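Local coordinates for protein probable TonB-dependent siderophore receptor PiuA (Acinetobacter baumannii, PDB 5FP1) that probably carries out the initial step of iron uptake by binding iron-chelating siderophores at the outer membrane, and may bind ferric enterobactin with micromolar affinity, at residues A[18-26]-A[45-53]. Numbering follows the deposited sequence.
Sequences TQEESLKVD and SVISKQLIE
L23 lays its CD2 methyl over the first turn of helix 49-55, 3.8 Å from L51 CB and 3.6 Å from S48 OG. S48 is the N-cap of that helix: its OG sits between the backbone N and the carbonyl carbon (chi1 67°), placed to accept from L51 N at 3.2 Å in a fairly straight bond (160°). A water bridges S48 OG to the L23 carbonyl, so the capping oxygen is tied to both segments. At the strand end of the contact, V25 and V46 cross at about a right angle, and V25 CG2 sits 3.7 Å from V46 CG1 while also reaching S48 CB. In this TonB-dependent receptor, 45-53 covers the end of plug strand 43-47 and the helix after it; the N-terminal segment 18-26 runs alongside and also meets the barrel, S22 OG hydrogen-bonding to E577 and L23 packing on N583 and S585 of strand 582-597. On the helix side, Q50 bends at chi2 and lies beside E21, pointing the same way, with amide and carboxylate planes 63° apart; its CG is 3.5 Å from E21 O, while NE2 hydrogen-bonds to D54. A second water accepts from Q50 N and donates to the E20 and S22 carbonyls. K49, bent at chi4, completes a salt-bridge network, its NZ 3.0 Å from E53 OE2 and 3.2 Å from OE1 of the poorly ordered E20, the latter a weak hydrogen bond.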
ATOM      1  N   THR A  18       8.903 -23.804  15.205  1.00 71.57           N
ATOM      2  CA  THR A  18       9.222 -22.489  15.834  1.00 71.65           C
ATOM      3  C   THR A  18       8.159 -21.431  15.526  1.00 73.13           C
ATOM      4  O   THR A  18       7.357 -21.587  14.596  1.00 68.12           O
ATOM      5  CB  THR A  18      10.583 -21.970  15.351  1.00 74.80           C
ATOM      6  OG1 THR A  18      10.630 -22.024  13.917  1.00 76.09           O
ATOM      7  CG2 THR A  18      11.713 -22.813  15.935  1.00 74.72           C
ATOM      8  N   GLN A  19       8.167 -20.353  16.309  1.00 70.14           N
ATOM      9  CA  GLN A  19       7.257 -19.220  16.106  1.00 72.10           C
ATOM     10  C   GLN A  19       7.485 -18.498  14.771  1.00 65.03           C
ATOM     11  O   GLN A  19       6.528 -18.040  14.152  1.00 57.40           O
ATOM     12  CB  GLN A  19       7.381 -18.219  17.262  1.00 80.61           C
ATOM     13  CG  GLN A  19       6.906 -18.760  18.602  1.00 92.45           C
ATOM     14  CD  GLN A  19       5.491 -19.308  18.540  1.00100.10           C
ATOM     15  OE1 GLN A  19       4.681 -18.885  17.710  1.00 91.67           O
ATOM     16  NE2 GLN A  19       5.184 -20.258  19.420  1.00 97.80           N
ATOM     17  N   GLU A  20       8.744 -18.394  14.339  1.00 56.89           N
ATOM     18  CA  GLU A  20       9.080 -17.846  13.014  1.00 61.61           C
ATOM     19  C   GLU A  20       8.371 -18.570  11.873  1.00 57.05           C
ATOM     20  O   GLU A  20       8.228 -18.035  10.778  1.00 55.97           O
ATOM     21  CB  GLU A  20      10.579 -17.941  12.764  1.00 67.67           C
ATOM     22  CG  GLU A  20      11.353 -16.675  13.069  1.00 75.30           C
ATOM     23  CD  GLU A  20      12.737 -16.707  12.451  1.00 87.74           C
ATOM     24  OE1 GLU A  20      12.834 -16.863  11.213  1.00 84.83           O
ATOM     25  OE2 GLU A  20      13.728 -16.579  13.200  1.00100.38           O
ATOM     26  N   GLU A  21       7.951 -19.801  12.123  1.00 45.45           N
ATOM     27  CA  GLU A  21       7.301 -20.585  11.103  1.00 43.06           C
ATOM     28  C   GLU A  21       5.783 -20.526  11.210  1.00 35.44           C
ATOM     29  O   GLU A  21       5.098 -21.083  10.371  1.00 36.03           O
ATOM     30  CB  GLU A  21       7.802 -22.032  11.146  1.00 54.73           C
ATOM     31  CG  GLU A  21       9.229 -22.162  10.628  1.00 63.89           C
ATOM     32  CD  GLU A  21       9.895 -23.465  11.023  1.00 67.48           C
ATOM     33  OE1 GLU A  21       9.529 -24.039  12.072  1.00 72.30           O
ATOM     34  OE2 GLU A  21      10.800 -23.907  10.284  1.00 78.26           O
ATOM     35  N   SER A  22       5.247 -19.828  12.208  1.00 28.81           N
ATOM     36  CA  SER A  22       3.816 -19.764  12.342  1.00 28.73           C
ATOM     37  C   SER A  22       3.155 -18.687  11.444  1.00 26.56           C
ATOM     38  O   SER A  22       3.669 -17.589  11.296  1.00 27.40           O
ATOM     39  CB  SER A  22       3.411 -19.501  13.784  1.00 29.97           C
ATOM     40  OG  SER A  22       1.986 -19.581  13.901  1.00 27.80           O
ATOM     41  N   LEU A  23       1.996 -19.026  10.900  1.00 27.06           N
ATOM     42  CA  LEU A  23       1.141 -18.065  10.217  1.00 29.62           C
ATOM     43  C   LEU A  23       0.400 -17.139  11.200  1.00 33.45           C
ATOM     44  O   LEU A  23      -0.172 -16.132  10.803  1.00 28.88           O
ATOM     45  CB  LEU A  23       0.154 -18.802   9.324  1.00 28.49           C
ATOM     46  CG  LEU A  23       0.746 -19.562   8.119  1.00 26.25           C
ATOM     47  CD1 LEU A  23      -0.354 -20.304   7.403  1.00 25.96           C
ATOM     48  CD2 LEU A  23       1.452 -18.625   7.150  1.00 29.09           C
ATOM     49  N   LYS A  24       0.431 -17.488  12.484  1.00 27.44           N
ATOM     50  CA  LYS A  24      -0.205 -16.704  13.536  1.00 30.79           C
ATOM     51  C   LYS A  24       0.848 -15.829  14.164  1.00 34.25           C
ATOM     52  O   LYS A  24       1.907 -16.315  14.588  1.00 34.28           O
ATOM     53  CB  LYS A  24      -0.814 -17.671  14.566  1.00 32.46           C
ATOM     54  CG  LYS A  24      -1.265 -17.116  15.911  1.00 30.49           C
ATOM     55  CD  LYS A  24      -1.771 -18.287  16.754  1.00 33.18           C
ATOM     56  CE  LYS A  24      -2.282 -17.884  18.119  1.00 33.93           C
ATOM     57  NZ  LYS A  24      -1.145 -17.833  19.073  1.00 40.11           N
ATOM     58  N   VAL A  25       0.601 -14.526  14.196  1.00 26.10           N
ATOM     59  CA  VAL A  25       1.529 -13.617  14.844  1.00 24.84           C
ATOM     60  C   VAL A  25       0.886 -13.043  16.101  1.00 26.51           C
ATOM     61  O   VAL A  25      -0.196 -12.472  16.016  1.00 26.61           O
ATOM     62  CB  VAL A  25       1.916 -12.486  13.862  1.00 34.64           C
ATOM     63  CG1 VAL A  25       2.861 -11.482  14.508  1.00 26.59           C
ATOM     64  CG2 VAL A  25       2.531 -13.089  12.605  1.00 34.19           C
ATOM     65  N   ASP A  26       1.548 -13.171  17.256  1.00 24.19           N
ATOM     66  CA  ASP A  26       0.938 -12.807  18.549  1.00 27.05           C
ATOM     67  C   ASP A  26       1.139 -11.357  18.931  1.00 26.75           C
ATOM     68  O   ASP A  26       0.278 -10.761  19.579  1.00 25.72           O
ATOM     69  CB  ASP A  26       1.478 -13.661  19.700  1.00 27.10           C
ATOM     70  CG  ASP A  26       1.070 -15.100  19.584  1.00 31.76           C
ATOM     71  OD1 ASP A  26      -0.008 -15.390  19.025  1.00 31.24           O
ATOM     72  OD2 ASP A  26       1.844 -15.947  20.042  1.00 42.71           O
ATOM     73  N   SER A  45      -4.135  -7.060  10.894  1.00 21.60           N
ATOM     74  CA  SER A  45      -3.746  -8.290  10.198  1.00 25.06           C
ATOM     75  C   SER A  45      -2.243  -8.248   9.943  1.00 27.12           C
ATOM     76  O   SER A  45      -1.703  -7.228   9.496  1.00 24.48           O
ATOM     77  CB  SER A  45      -4.431  -8.420   8.848  1.00 24.41           C
ATOM     78  OG  SER A  45      -5.825  -8.659   8.988  1.00 35.81           O
ATOM     79  N   VAL A  46      -1.579  -9.367  10.146  1.00 20.79           N
ATOM     80  CA  VAL A  46      -0.146  -9.451   9.841  1.00 21.90           C
ATOM     81  C   VAL A  46       0.094 -10.435   8.714  1.00 21.31           C
ATOM     82  O   VAL A  46      -0.319 -11.594   8.776  1.00 20.62           O
ATOM     83  CB  VAL A  46       0.669  -9.826  11.079  1.00 21.07           C
ATOM     84  CG1 VAL A  46       2.160  -9.902  10.738  1.00 22.52           C
ATOM     85  CG2 VAL A  46       0.438  -8.811  12.183  1.00 21.65           C
ATOM     86  N   ILE A  47       0.689  -9.948   7.638  1.00 19.62           N
ATOM     87  CA  ILE A  47       1.153 -10.814   6.576  1.00 20.14           C
ATOM     88  C   ILE A  47       2.483 -11.400   7.047  1.00 21.29           C
ATOM     89  O   ILE A  47       3.518 -10.735   7.043  1.00 19.94           O
ATOM     90  CB  ILE A  47       1.339 -10.060   5.251  1.00 18.52           C
ATOM     91  CG1 ILE A  47       0.066  -9.323   4.879  1.00 20.17           C
ATOM     92  CG2 ILE A  47       1.680 -11.051   4.155  1.00 20.71           C
ATOM     93  CD1 ILE A  47       0.211  -8.446   3.644  1.00 23.30           C
ATOM     94  N   SER A  48       2.448 -12.647   7.505  1.00 22.28           N
ATOM     95  CA  SER A  48       3.579 -13.206   8.237  1.00 20.29           C
ATOM     96  C   SER A  48       4.755 -13.590   7.329  1.00 21.69           C
ATOM     97  O   SER A  48       4.599 -13.804   6.132  1.00 20.58           O
ATOM     98  CB  SER A  48       3.127 -14.437   9.011  1.00 22.69           C
ATOM     99  OG  SER A  48       2.764 -15.467   8.118  1.00 23.85           O
ATOM    100  N   LYS A  49       5.918 -13.713   7.938  1.00 19.72           N
ATOM    101  CA  LYS A  49       7.125 -14.238   7.298  1.00 25.29           C
ATOM    102  C   LYS A  49       6.839 -15.539   6.572  1.00 23.30           C
ATOM    103  O   LYS A  49       7.216 -15.707   5.402  1.00 21.97           O
ATOM    104  CB  LYS A  49       8.206 -14.436   8.348  1.00 28.06           C
ATOM    105  CG  LYS A  49       9.544 -14.929   7.824  1.00 33.41           C
ATOM    106  CD  LYS A  49      10.527 -15.025   8.984  1.00 39.04           C
ATOM    107  CE  LYS A  49      11.972 -15.191   8.542  1.00 44.10           C
ATOM    108  NZ  LYS A  49      12.207 -16.567   8.079  1.00 51.65           N
ATOM    109  N   GLN A  50       6.131 -16.451   7.221  1.00 23.91           N
ATOM    110  CA  GLN A  50       5.920 -17.759   6.603  1.00 26.00           C
ATOM    111  C   GLN A  50       4.987 -17.660   5.410  1.00 25.56           C
ATOM    112  O   GLN A  50       5.175 -18.356   4.416  1.00 23.89           O
ATOM    113  CB  GLN A  50       5.391 -18.800   7.605  1.00 27.64           C
ATOM    114  CG  GLN A  50       5.362 -20.226   7.035  1.00 27.66           C
ATOM    115  CD  GLN A  50       6.738 -20.724   6.659  1.00 28.82           C
ATOM    116  OE1 GLN A  50       7.666 -20.654   7.459  1.00 29.57           O
ATOM    117  NE2 GLN A  50       6.890 -21.177   5.427  1.00 30.53           N
ATOM    118  N   LEU A  51       3.970 -16.817   5.510  1.00 23.17           N
ATOM    119  CA  LEU A  51       3.082 -16.609   4.381  1.00 22.55           C
ATOM    120  C   LEU A  51       3.846 -16.014   3.205  1.00 18.69           C
ATOM    121  O   LEU A  51       3.648 -16.421   2.057  1.00 22.13           O
ATOM    122  CB  LEU A  51       1.894 -15.723   4.766  1.00 21.88           C
ATOM    123  CG  LEU A  51       0.822 -15.490   3.697  1.00 22.64           C
ATOM    124  CD1 LEU A  51       0.168 -16.788   3.241  1.00 26.12           C
ATOM    125  CD2 LEU A  51      -0.269 -14.575   4.227  1.00 24.14           C
ATOM    126  N   ILE A  52       4.722 -15.069   3.496  1.00 18.98           N
ATOM    127  CA  ILE A  52       5.546 -14.425   2.472  1.00 21.41           C
ATOM    128  C   ILE A  52       6.437 -15.488   1.792  1.00 26.41           C
ATOM    129  O   ILE A  52       6.527 -15.564   0.565  1.00 26.05           O
ATOM    130  CB  ILE A  52       6.367 -13.276   3.075  1.00 22.67           C
ATOM    131  CG1 ILE A  52       5.422 -12.099   3.459  1.00 19.26           C
ATOM    132  CG2 ILE A  52       7.434 -12.810   2.093  1.00 25.72           C
ATOM    133  CD1 ILE A  52       6.069 -11.071   4.347  1.00 23.29           C
ATOM    134  N   GLU A  53       7.042 -16.357   2.587  1.00 23.45           N
ATOM    135  CA  GLU A  53       7.846 -17.458   2.025  1.00 26.71           C
ATOM    136  C   GLU A  53       7.054 -18.476   1.216  1.00 23.35           C
ATOM    137  O   GLU A  53       7.487 -18.890   0.148  1.00 27.91           O
ATOM    138  CB  GLU A  53       8.667 -18.133   3.144  1.00 31.84           C
ATOM    139  CG  GLU A  53       9.851 -17.239   3.500  1.00 37.04           C
ATOM    140  CD  GLU A  53      10.652 -17.688   4.709  1.00 47.72           C
ATOM    141  OE1 GLU A  53      10.539 -18.873   5.110  1.00 42.43           O
ATOM    142  OE2 GLU A  53      11.395 -16.828   5.250  1.00 45.42           O
TER
HETATM  143  O   HOH W   1       5.858 -16.517  10.137  1.00 23.81           O
HETATM  144  O   HOH W   2       0.121 -15.323   8.101  1.00 27.76           O